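Dinoflagellate luciferase (Lingulodinium polyedrum, PDB 1VPR) catalyses the oxidation of an open-chain tetrapyrrole luciferin by molecular oxygen, emitting blue light near 475 nm, this chain being the third of three homologous luciferase domains. Local coordinates at residues Ser56-Leu61 with Asn191-Asp196. Residues are numbered along the deposited sequence; the frame is centred on the assembly and turned at random.
Sequences SGFHYL and NKIVAD
Phe-58 reaches across to helix 187-197 with the far end of its ring, which runs up against Ile-193 and Val-194. The closest approach is CE2 of Phe-58 to CG2 of Ile-193, at 3.8 Å. On the neighbouring ring atom, CZ of Phe-58, the CB of Ile-193 comes within 4.0 Å, and the Ile-193 CD1 methyl also lies near it. CG2 of Val-194 meets CE2 of Phe-58 at 4.2 Å, and both CG2 methyls approach the ring at a slant. Ile-193 turns its CG2 methyl to the ring by setting it anti to the backbone N, while CG1 stands beside that N (chi1 -68°). The backbones stay well apart, CA of Phe-58 lying 9.1 Å from CA of Val-194, and the aromatic side chain bridges about half of that distance. The contact thus joins the first turn of helix 57-65, in the N-terminal helical bundle region, to a helix of the calycin-type catalytic domain, where helix 172-181 also touches Phe-58 through Ile-176 and Ile-193 through Ala-179. Were Phe-58 replaced by alanine, the ring's loss would probably open a gap between the two helices and leave the methyls of Ile-193 and Val-194 without their aromatic partner. In the next residue, His-59, the ring has OG of the N-cap residue Ser-56 in its plane, at its edge, hydrogen-bonded to ND1 at an unusually short separation.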
ATOM      1  N   SER A  56      -4.737   4.058  23.370  1.00 33.04           N
ATOM      2  CA  SER A  56      -3.435   4.212  22.731  1.00 31.96           C
ATOM      3  C   SER A  56      -3.593   4.527  21.253  1.00 30.44           C
ATOM      4  O   SER A  56      -4.685   4.439  20.706  1.00 29.58           O
ATOM      5  CB  SER A  56      -2.604   2.931  22.874  1.00 31.15           C
ATOM      6  OG  SER A  56      -3.087   1.903  22.008  1.00 29.91           O
ATOM      7  N   GLY A  57      -2.493   4.894  20.611  1.00 29.72           N
ATOM      8  CA  GLY A  57      -2.552   5.173  19.191  1.00 29.65           C
ATOM      9  C   GLY A  57      -2.912   3.897  18.447  1.00 30.09           C
ATOM     10  O   GLY A  57      -3.575   3.938  17.406  1.00 30.37           O
ATOM     11  N   PHE A  58      -2.462   2.758  18.971  1.00 28.37           N
ATOM     12  CA  PHE A  58      -2.761   1.476  18.347  1.00 27.92           C
ATOM     13  C   PHE A  58      -4.259   1.232  18.353  1.00 28.52           C
ATOM     14  O   PHE A  58      -4.794   0.677  17.397  1.00 31.01           O
ATOM     15  CB  PHE A  58      -2.048   0.332  19.074  1.00 26.35           C
ATOM     16  CG  PHE A  58      -0.563   0.273  18.806  1.00 24.76           C
ATOM     17  CD1 PHE A  58       0.351   0.509  19.825  1.00 24.18           C
ATOM     18  CD2 PHE A  58      -0.085  -0.039  17.541  1.00 25.16           C
ATOM     19  CE1 PHE A  58       1.719   0.436  19.589  1.00 25.90           C
ATOM     20  CE2 PHE A  58       1.284  -0.115  17.284  1.00 22.59           C
ATOM     21  CZ  PHE A  58       2.192   0.121  18.308  1.00 26.05           C
ATOM     22  N   HIS A  59      -4.941   1.638  19.427  1.00 28.85           N
ATOM     23  CA  HIS A  59      -6.385   1.464  19.503  1.00 26.37           C
ATOM     24  C   HIS A  59      -7.084   2.300  18.439  1.00 26.15           C
ATOM     25  O   HIS A  59      -8.147   1.919  17.934  1.00 23.70           O
ATOM     26  CB  HIS A  59      -6.916   1.853  20.880  1.00 28.85           C
ATOM     27  CG  HIS A  59      -6.565   0.872  21.949  1.00 30.22           C
ATOM     28  ND1 HIS A  59      -5.281   0.726  22.429  1.00 30.35           N
ATOM     29  CD2 HIS A  59      -7.312  -0.070  22.570  1.00 31.03           C
ATOM     30  CE1 HIS A  59      -5.254  -0.271  23.296  1.00 31.41           C
ATOM     31  NE2 HIS A  59      -6.474  -0.770  23.399  1.00 30.65           N
ATOM     32  N   TYR A  60      -6.498   3.447  18.104  1.00 23.59           N
ATOM     33  CA  TYR A  60      -7.080   4.310  17.084  1.00 23.45           C
ATOM     34  C   TYR A  60      -6.913   3.609  15.728  1.00 23.60           C
ATOM     35  O   TYR A  60      -7.841   3.553  14.915  1.00 22.78           O
ATOM     36  CB  TYR A  60      -6.360   5.654  17.054  1.00 23.33           C
ATOM     37  CG  TYR A  60      -6.802   6.557  15.920  1.00 24.62           C
ATOM     38  CD1 TYR A  60      -8.075   7.138  15.908  1.00 24.56           C
ATOM     39  CD2 TYR A  60      -5.926   6.852  14.866  1.00 24.22           C
ATOM     40  CE1 TYR A  60      -8.459   7.998  14.869  1.00 23.81           C
ATOM     41  CE2 TYR A  60      -6.295   7.711  13.831  1.00 23.03           C
ATOM     42  CZ  TYR A  60      -7.556   8.277  13.836  1.00 25.36           C
ATOM     43  OH  TYR A  60      -7.914   9.116  12.804  1.00 25.42           O
ATOM     44  N   LEU A  61      -5.717   3.086  15.490  1.00 24.36           N
ATOM     45  CA  LEU A  61      -5.438   2.382  14.244  1.00 25.05           C
ATOM     46  C   LEU A  61      -6.375   1.179  14.088  1.00 24.69           C
ATOM     47  O   LEU A  61      -6.870   0.906  12.994  1.00 24.15           O
ATOM     48  CB  LEU A  61      -3.975   1.919  14.209  1.00 24.52           C
ATOM     49  CG  LEU A  61      -2.914   3.015  14.163  1.00 25.97           C
ATOM     50  CD1 LEU A  61      -1.555   2.360  13.956  1.00 27.33           C
ATOM     51  CD2 LEU A  61      -3.224   4.008  13.038  1.00 22.78           C
ATOM     52  N   ASN A 191       7.496   1.688  18.640  1.00 29.97           N
ATOM     53  CA  ASN A 191       8.217   2.112  17.448  1.00 30.21           C
ATOM     54  C   ASN A 191       8.581   0.937  16.539  1.00 29.29           C
ATOM     55  O   ASN A 191       8.523   1.055  15.320  1.00 29.62           O
ATOM     56  CB  ASN A 191       9.501   2.855  17.833  1.00 30.86           C
ATOM     57  CG  ASN A 191       9.238   4.260  18.364  1.00 34.77           C
ATOM     58  OD1 ASN A 191      10.181   4.971  18.753  1.00 37.73           O
ATOM     59  ND2 ASN A 191       7.968   4.674  18.381  1.00 33.71           N
ATOM     60  N   LYS A 192       8.975  -0.187  17.124  1.00 28.29           N
ATOM     61  CA  LYS A 192       9.350  -1.339  16.319  1.00 27.97           C
ATOM     62  C   LYS A 192       8.137  -1.985  15.654  1.00 26.93           C
ATOM     63  O   LYS A 192       8.231  -2.479  14.527  1.00 27.47           O
ATOM     64  CB  LYS A 192      10.060  -2.384  17.171  1.00 29.15           C
ATOM     65  CG  LYS A 192      10.521  -3.574  16.370  1.00 31.70           C
ATOM     66  CD  LYS A 192      11.274  -4.550  17.228  1.00 34.29           C
ATOM     67  CE  LYS A 192      12.201  -5.403  16.385  1.00 35.06           C
ATOM     68  NZ  LYS A 192      11.482  -6.372  15.542  1.00 35.64           N
ATOM     69  N   ILE A 193       7.012  -1.999  16.356  1.00 25.52           N
ATOM     70  CA  ILE A 193       5.799  -2.596  15.806  1.00 25.86           C
ATOM     71  C   ILE A 193       5.357  -1.791  14.593  1.00 22.99           C
ATOM     72  O   ILE A 193       5.021  -2.344  13.560  1.00 24.94           O
ATOM     73  CB  ILE A 193       4.654  -2.609  16.830  1.00 24.01           C
ATOM     74  CG1 ILE A 193       4.991  -3.577  17.965  1.00 27.18           C
ATOM     75  CG2 ILE A 193       3.355  -3.048  16.144  1.00 26.35           C
ATOM     76  CD1 ILE A 193       4.088  -3.431  19.167  1.00 27.29           C
ATOM     77  N   VAL A 194       5.374  -0.475  14.730  1.00 22.77           N
ATOM     78  CA  VAL A 194       4.995   0.405  13.636  1.00 21.60           C
ATOM     79  C   VAL A 194       5.904   0.177  12.437  1.00 22.45           C
ATOM     80  O   VAL A 194       5.430  -0.045  11.312  1.00 22.94           O
ATOM     81  CB  VAL A 194       5.104   1.887  14.071  1.00 22.39           C
ATOM     82  CG1 VAL A 194       4.936   2.809  12.862  1.00 21.11           C
ATOM     83  CG2 VAL A 194       4.038   2.186  15.117  1.00 21.68           C
ATOM     84  N   ALA A 195       7.213   0.212  12.672  1.00 21.99           N
ATOM     85  CA  ALA A 195       8.172   0.029  11.591  1.00 21.02           C
ATOM     86  C   ALA A 195       8.118  -1.345  10.932  1.00 20.19           C
ATOM     87  O   ALA A 195       8.221  -1.456   9.702  1.00 16.32           O
ATOM     88  CB  ALA A 195       9.589   0.292  12.099  1.00 22.70           C
ATOM     89  N   ASP A 196       7.980  -2.402  11.734  1.00 19.37           N
ATOM     90  CA  ASP A 196       7.945  -3.750  11.170  1.00 19.94           C
ATOM     91  C   ASP A 196       6.681  -4.078  10.380  1.00 18.32           C
ATOM     92  O   ASP A 196       6.731  -4.866   9.437  1.00 20.20           O
ATOM     93  CB  ASP A 196       8.138  -4.797  12.267  1.00 24.42           C
ATOM     94  CG  ASP A 196       9.583  -4.867  12.769  1.00 29.23           C
ATOM     95  OD1 ASP A 196       9.827  -5.599  13.759  1.00 32.66           O
ATOM     96  OD2 ASP A 196      10.462  -4.208  12.179  1.00 27.23           O
TER